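PlyP35 (Listeria phage P35, PDB 6S3Y) probably serves, through its C-terminal part, to bind the Listeria cell wall and so direct the phage endolysin to its substrate. Local coordinates at residues Asn7-Lys19 with Ser27-Leu39. Sequence-based numbering, arbitrary orientation.
Sequences NIVIKDVGYFQDK and SVRQWKHGTKVKL
Phe16 and Trp31 form an offset (parallel-displaced) stack on one side of an antiparallel beta hairpin, in which strand 13-17 pairs with strand 29-32. The hairpin lies within an SH3-clan cell wall binding domain. The tight part lies here: the ring of Phe16 and the six-membered ring of Trp31 have centroids 4.3 Å apart and planes inclined by 28°. Trp31 CH2 sits over the centre of the Phe16 ring; chi1 of -171°, with CG of Phe16 turned anti to the backbone N, brings the ring against the indole. Phe16 CB adds a CH-pi contact over the same indole, whose opposite face is covered by Val37 CG1. Val28 CG1 and Leu39 CD2 approach the Phe16 ring obliquely, near CD2 and CE1 respectively, and Ile62 of strand 56-63 touches Phe16, Trp31 and Leu39, joining the hairpin to the neighbouring sheet.

The other side of the hairpin, carrying Tyr15 and Gln30, is more polar. Its polar groups are linked in a chain: Lys11 NZ, also bound to Tyr134 O, reaches Gln30 OE1 at 3.0 Å on a lone pair. The same amide sends NE2 to Ser27 OG at 2.9 Å, almost straight at 171°, and Ser27 OG donates to Gln17 OE1 at 2.6 Å. Gln30 is thereby gripped through both amide atoms, which fixes its rotation. The loose, solvent-facing part is the open end of the hairpin, where exposed Lys32 begins a type II turn to Thr35: Asp12 OD1 lies 3.8 Å from His33 CB, while the bond from His33 N to Asp12 O extends the backbone ladder just beyond the paired strands.

Toward the connecting loop a classic beta bulge shifts the register: Phe16 O accepts two bonds, from Val28 N at 2.7 Å and from Arg29 N at 3.1 Å.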
loop_
_atom_site.group_PDB
_atom_site.type_symbol
_atom_site.label_atom_id
_atom_site.label_comp_id
_atom_site.label_asym_id
_atom_site.label_seq_id
_atom_site.Cartn_x
_atom_site.Cartn_y
_atom_site.Cartn_z
ATOM N N ASN A 7 7.507 16.289 -7.295
ATOM C CA ASN A 7 6.583 16.449 -6.148
ATOM C C ASN A 7 5.580 15.293 -6.207
ATOM O O ASN A 7 5.026 15.051 -7.285
ATOM C CB ASN A 7 5.908 17.813 -6.178
ATOM C CG ASN A 7 6.912 18.927 -5.974
ATOM O OD1 ASN A 7 7.556 18.995 -4.939
ATOM N ND2 ASN A 7 7.028 19.808 -6.944
ATOM N N ILE A 8 5.372 14.610 -5.088
ATOM C CA ILE A 8 4.469 13.433 -5.031
ATOM C C ILE A 8 3.470 13.638 -3.903
ATOM O O ILE A 8 3.771 14.359 -2.934
ATOM C CB ILE A 8 5.249 12.117 -4.870
ATOM C CG1 ILE A 8 5.868 11.978 -3.476
ATOM C CG2 ILE A 8 6.271 11.965 -5.972
ATOM C CD1 ILE A 8 6.487 10.579 -3.246
ATOM N N VAL A 9 2.329 12.981 -4.033
ATOM C CA VAL A 9 1.318 12.892 -2.953
ATOM C C VAL A 9 0.932 11.420 -2.804
ATOM O O VAL A 9 0.614 10.755 -3.814
ATOM C CB VAL A 9 0.119 13.830 -3.213
ATOM C CG1 VAL A 9 -0.392 13.700 -4.614
ATOM C CG2 VAL A 9 -1.005 13.622 -2.207
ATOM N N ILE A 10 1.009 10.927 -1.572
ATOM C CA ILE A 10 0.677 9.516 -1.258
ATOM C C ILE A 10 -0.840 9.360 -1.488
ATOM O O ILE A 10 -1.617 10.241 -1.049
ATOM C CB ILE A 10 1.158 9.134 0.150
ATOM C CG1 ILE A 10 2.608 8.631 0.125
ATOM C CG2 ILE A 10 0.248 8.076 0.784
ATOM C CD1 ILE A 10 3.582 9.556 -0.553
ATOM N N LYS A 11 -1.234 8.287 -2.164
ATOM C CA LYS A 11 -2.649 8.073 -2.586
ATOM C C LYS A 11 -3.566 7.939 -1.370
ATOM O O LYS A 11 -3.099 7.552 -0.267
ATOM C CB LYS A 11 -2.791 6.849 -3.485
ATOM C CG LYS A 11 -2.131 6.984 -4.846
ATOM C CD LYS A 11 -2.251 5.681 -5.653
ATOM C CE LYS A 11 -1.752 5.858 -7.062
ATOM N NZ LYS A 11 -1.664 4.578 -7.781
ATOM N N ASP A 12 -4.853 8.177 -1.607
ATOM C CA ASP A 12 -5.933 8.083 -0.594
ATOM C C ASP A 12 -6.508 6.664 -0.589
ATOM O O ASP A 12 -7.752 6.519 -0.381
ATOM C CB ASP A 12 -7.025 9.117 -0.932
ATOM C CG ASP A 12 -7.986 9.353 0.225
ATOM O OD1 ASP A 12 -7.510 9.430 1.384
ATOM O OD2 ASP A 12 -9.182 9.395 -0.058
ATOM N N VAL A 13 -5.660 5.637 -0.768
ATOM C CA VAL A 13 -6.125 4.221 -0.964
ATOM C C VAL A 13 -5.370 3.252 -0.042
ATOM O O VAL A 13 -4.235 3.586 0.439
ATOM C CB VAL A 13 -5.976 3.786 -2.430
ATOM C CG1 VAL A 13 -6.694 4.753 -3.373
ATOM C CG2 VAL A 13 -4.504 3.624 -2.827
ATOM N N GLY A 14 -5.994 2.102 0.206
ATOM C CA GLY A 14 -5.335 0.856 0.660
ATOM C C GLY A 14 -5.066 -0.051 -0.521
ATOM O O GLY A 14 -5.806 0.004 -1.526
ATOM N N TYR A 15 -4.053 -0.907 -0.408
ATOM C CA TYR A 15 -3.513 -1.676 -1.551
ATOM C C TYR A 15 -3.955 -3.136 -1.413
ATOM O O TYR A 15 -3.467 -3.829 -0.519
ATOM C CB TYR A 15 -1.996 -1.464 -1.611
ATOM C CG TYR A 15 -1.664 -0.011 -1.784
ATOM C CD1 TYR A 15 -1.676 0.580 -3.036
ATOM C CD2 TYR A 15 -1.438 0.787 -0.677
ATOM C CE1 TYR A 15 -1.433 1.932 -3.178
ATOM C CE2 TYR A 15 -1.189 2.148 -0.813
ATOM C CZ TYR A 15 -1.189 2.718 -2.070
ATOM O OH TYR A 15 -0.975 4.060 -2.218
ATOM N N PHE A 16 -4.892 -3.550 -2.256
ATOM C CA PHE A 16 -5.375 -4.954 -2.344
ATOM C C PHE A 16 -4.610 -5.613 -3.486
ATOM O O PHE A 16 -4.984 -5.426 -4.663
ATOM C CB PHE A 16 -6.893 -4.952 -2.508
ATOM C CG PHE A 16 -7.601 -6.275 -2.411
ATOM C CD1 PHE A 16 -7.571 -7.021 -1.238
ATOM C CD2 PHE A 16 -8.351 -6.739 -3.473
ATOM C CE1 PHE A 16 -8.293 -8.199 -1.137
ATOM C CE2 PHE A 16 -9.068 -7.927 -3.376
ATOM C CZ PHE A 16 -9.034 -8.642 -2.207
ATOM N N GLN A 17 -3.497 -6.262 -3.155
ATOM C CA GLN A 17 -2.490 -6.739 -4.147
ATOM C C GLN A 17 -2.791 -8.182 -4.539
ATOM O O GLN A 17 -3.484 -8.876 -3.767
ATOM C CB GLN A 17 -1.073 -6.603 -3.552
ATOM C CG GLN A 17 -0.671 -5.183 -3.160
ATOM C CD GLN A 17 -0.699 -4.216 -4.329
ATOM O OE1 GLN A 17 -1.644 -3.429 -4.493
ATOM N NE2 GLN A 17 0.329 -4.290 -5.163
ATOM N N ASP A 18 -2.271 -8.642 -5.680
ATOM C CA ASP A 18 -2.506 -10.028 -6.164
ATOM C C ASP A 18 -1.671 -11.020 -5.345
ATOM O O ASP A 18 -1.901 -12.230 -5.501
ATOM C CB ASP A 18 -2.272 -10.145 -7.672
ATOM C CG ASP A 18 -0.860 -9.844 -8.146
ATOM O OD1 ASP A 18 -0.054 -9.326 -7.363
ATOM O OD2 ASP A 18 -0.584 -10.117 -9.324
ATOM N N LYS A 19 -0.764 -10.537 -4.499
ATOM C CA LYS A 19 0.102 -11.356 -3.615
ATOM C C LYS A 19 0.237 -10.652 -2.287
ATOM O O LYS A 19 0.143 -9.422 -2.260
ATOM C CB LYS A 19 1.518 -11.444 -4.178
ATOM C CG LYS A 19 1.618 -11.994 -5.577
ATOM C CD LYS A 19 2.924 -11.729 -6.240
ATOM C CE LYS A 19 2.858 -12.137 -7.690
ATOM N NZ LYS A 19 4.195 -11.974 -8.311
ATOM N N SER A 27 -1.901 -4.369 -8.204
ATOM C CA SER A 27 -3.109 -3.993 -7.439
ATOM C C SER A 27 -4.325 -4.672 -8.077
ATOM O O SER A 27 -4.598 -4.441 -9.246
ATOM C CB SER A 27 -3.262 -2.502 -7.365
ATOM O OG SER A 27 -2.211 -1.948 -6.579
ATOM N N VAL A 28 -5.002 -5.526 -7.333
ATOM C CA VAL A 28 -6.354 -6.032 -7.722
ATOM C C VAL A 28 -7.359 -4.896 -7.487
ATOM O O VAL A 28 -8.207 -4.678 -8.352
ATOM C CB VAL A 28 -6.699 -7.300 -6.928
ATOM C CG1 VAL A 28 -8.119 -7.739 -7.188
ATOM C CG2 VAL A 28 -5.727 -8.421 -7.250
ATOM N N ARG A 29 -7.254 -4.206 -6.354
ATOM C CA ARG A 29 -8.022 -2.973 -6.050
ATOM C C ARG A 29 -7.102 -1.976 -5.338
ATOM O O ARG A 29 -6.268 -2.406 -4.522
ATOM C CB ARG A 29 -9.221 -3.230 -5.126
ATOM C CG ARG A 29 -10.309 -4.088 -5.742
ATOM C CD ARG A 29 -11.123 -3.402 -6.802
ATOM N NE ARG A 29 -12.226 -4.243 -7.265
ATOM C CZ ARG A 29 -12.155 -5.096 -8.278
ATOM N NH1 ARG A 29 -11.035 -5.259 -8.951
ATOM N NH2 ARG A 29 -13.207 -5.789 -8.662
ATOM N N GLN A 30 -7.294 -0.691 -5.608
ATOM C CA GLN A 30 -6.818 0.419 -4.776
ATOM C C GLN A 30 -8.069 1.038 -4.180
ATOM O O GLN A 30 -8.687 1.891 -4.827
ATOM C CB GLN A 30 -5.914 1.319 -5.623
ATOM C CG GLN A 30 -4.554 0.678 -5.856
ATOM C CD GLN A 30 -3.572 1.547 -6.592
ATOM O OE1 GLN A 30 -3.812 2.724 -6.825
ATOM N NE2 GLN A 30 -2.465 0.939 -7.003
ATOM N N TRP A 31 -8.446 0.564 -3.002
ATOM C CA TRP A 31 -9.710 0.925 -2.340
ATOM C C TRP A 31 -9.545 2.283 -1.651
ATOM O O TRP A 31 -8.684 2.403 -0.752
ATOM C CB TRP A 31 -10.115 -0.142 -1.323
ATOM C CG TRP A 31 -10.768 -1.375 -1.876
ATOM C CD1 TRP A 31 -11.716 -1.475 -2.854
ATOM C CD2 TRP A 31 -10.579 -2.713 -1.376
ATOM N NE1 TRP A 31 -12.098 -2.780 -3.016
ATOM C CE2 TRP A 31 -11.436 -3.557 -2.105
ATOM C CE3 TRP A 31 -9.776 -3.266 -0.369
ATOM C CZ2 TRP A 31 -11.503 -4.926 -1.873
ATOM C CZ3 TRP A 31 -9.853 -4.614 -0.124
ATOM C CH2 TRP A 31 -10.707 -5.428 -0.864
ATOM N N LYS A 32 -10.420 3.229 -1.992
ATOM C CA LYS A 32 -10.486 4.558 -1.337
ATOM C C LYS A 32 -10.632 4.374 0.175
ATOM O O LYS A 32 -11.373 3.454 0.616
ATOM C CB LYS A 32 -11.659 5.353 -1.923
ATOM C CG LYS A 32 -11.646 6.830 -1.565
ATOM C CD LYS A 32 -12.750 7.609 -2.256
ATOM C CE LYS A 32 -14.135 7.047 -1.984
ATOM N NZ LYS A 32 -15.202 7.831 -2.650
ATOM N N HIS A 33 -9.984 5.253 0.945
ATOM C CA HIS A 33 -10.166 5.384 2.415
ATOM C C HIS A 33 -11.655 5.240 2.733
ATOM O O HIS A 33 -12.441 5.884 2.040
ATOM C CB HIS A 33 -9.610 6.721 2.918
ATOM C CG HIS A 33 -9.506 6.796 4.407
ATOM N ND1 HIS A 33 -10.305 7.599 5.200
ATOM C CD2 HIS A 33 -8.727 6.092 5.254
ATOM C CE1 HIS A 33 -9.904 7.485 6.461
ATOM N NE2 HIS A 33 -8.972 6.531 6.526
ATOM N N GLY A 34 -12.019 4.404 3.690
ATOM C CA GLY A 34 -13.416 4.254 4.153
ATOM C C GLY A 34 -14.222 3.206 3.396
ATOM O O GLY A 34 -15.325 2.906 3.852
ATOM N N THR A 35 -13.710 2.616 2.317
ATOM C CA THR A 35 -14.426 1.527 1.602
ATOM C C THR A 35 -14.722 0.393 2.594
ATOM O O THR A 35 -13.842 0.070 3.397
ATOM C CB THR A 35 -13.632 0.989 0.422
ATOM O OG1 THR A 35 -13.323 2.089 -0.427
ATOM C CG2 THR A 35 -14.390 -0.060 -0.366
ATOM N N LYS A 36 -15.925 -0.184 2.543
ATOM C CA LYS A 36 -16.309 -1.336 3.387
ATOM C C LYS A 36 -16.155 -2.616 2.557
ATOM O O LYS A 36 -16.602 -2.638 1.400
ATOM C CB LYS A 36 -17.722 -1.159 3.953
ATOM C CG LYS A 36 -17.801 0.034 4.903
ATOM C CD LYS A 36 -19.081 0.092 5.685
ATOM C CE LYS A 36 -18.961 1.161 6.744
ATOM N NZ LYS A 36 -20.112 1.064 7.645
ATOM N N VAL A 37 -15.521 -3.635 3.150
ATOM C CA VAL A 37 -15.147 -4.876 2.416
ATOM C C VAL A 37 -15.376 -6.070 3.321
ATOM O O VAL A 37 -15.554 -5.912 4.570
ATOM C CB VAL A 37 -13.679 -4.796 1.936
ATOM C CG1 VAL A 37 -13.475 -3.659 0.949
ATOM C CG2 VAL A 37 -12.692 -4.652 3.087
ATOM N N LYS A 38 -15.308 -7.263 2.718
ATOM C CA LYS A 38 -15.265 -8.533 3.471
ATOM C C LYS A 38 -13.893 -9.177 3.213
ATOM O O LYS A 38 -13.469 -9.228 2.054
ATOM C CB LYS A 38 -16.423 -9.428 3.034
ATOM C CG LYS A 38 -16.495 -10.775 3.789
ATOM C CD LYS A 38 -17.546 -11.738 3.266
ATOM C CE LYS A 38 -17.322 -12.177 1.830
ATOM N NZ LYS A 38 -18.545 -12.773 1.258
ATOM N N LEU A 39 -13.250 -9.641 4.274
ATOM C CA LEU A 39 -11.868 -10.161 4.231
ATOM C C LEU A 39 -11.806 -11.402 5.125
ATOM O O LEU A 39 -12.703 -11.594 5.945
ATOM C CB LEU A 39 -10.881 -9.091 4.725
ATOM C CG LEU A 39 -10.726 -7.850 3.853
ATOM C CD1 LEU A 39 -9.882 -6.802 4.551
ATOM C CD2 LEU A 39 -10.145 -8.136 2.485
#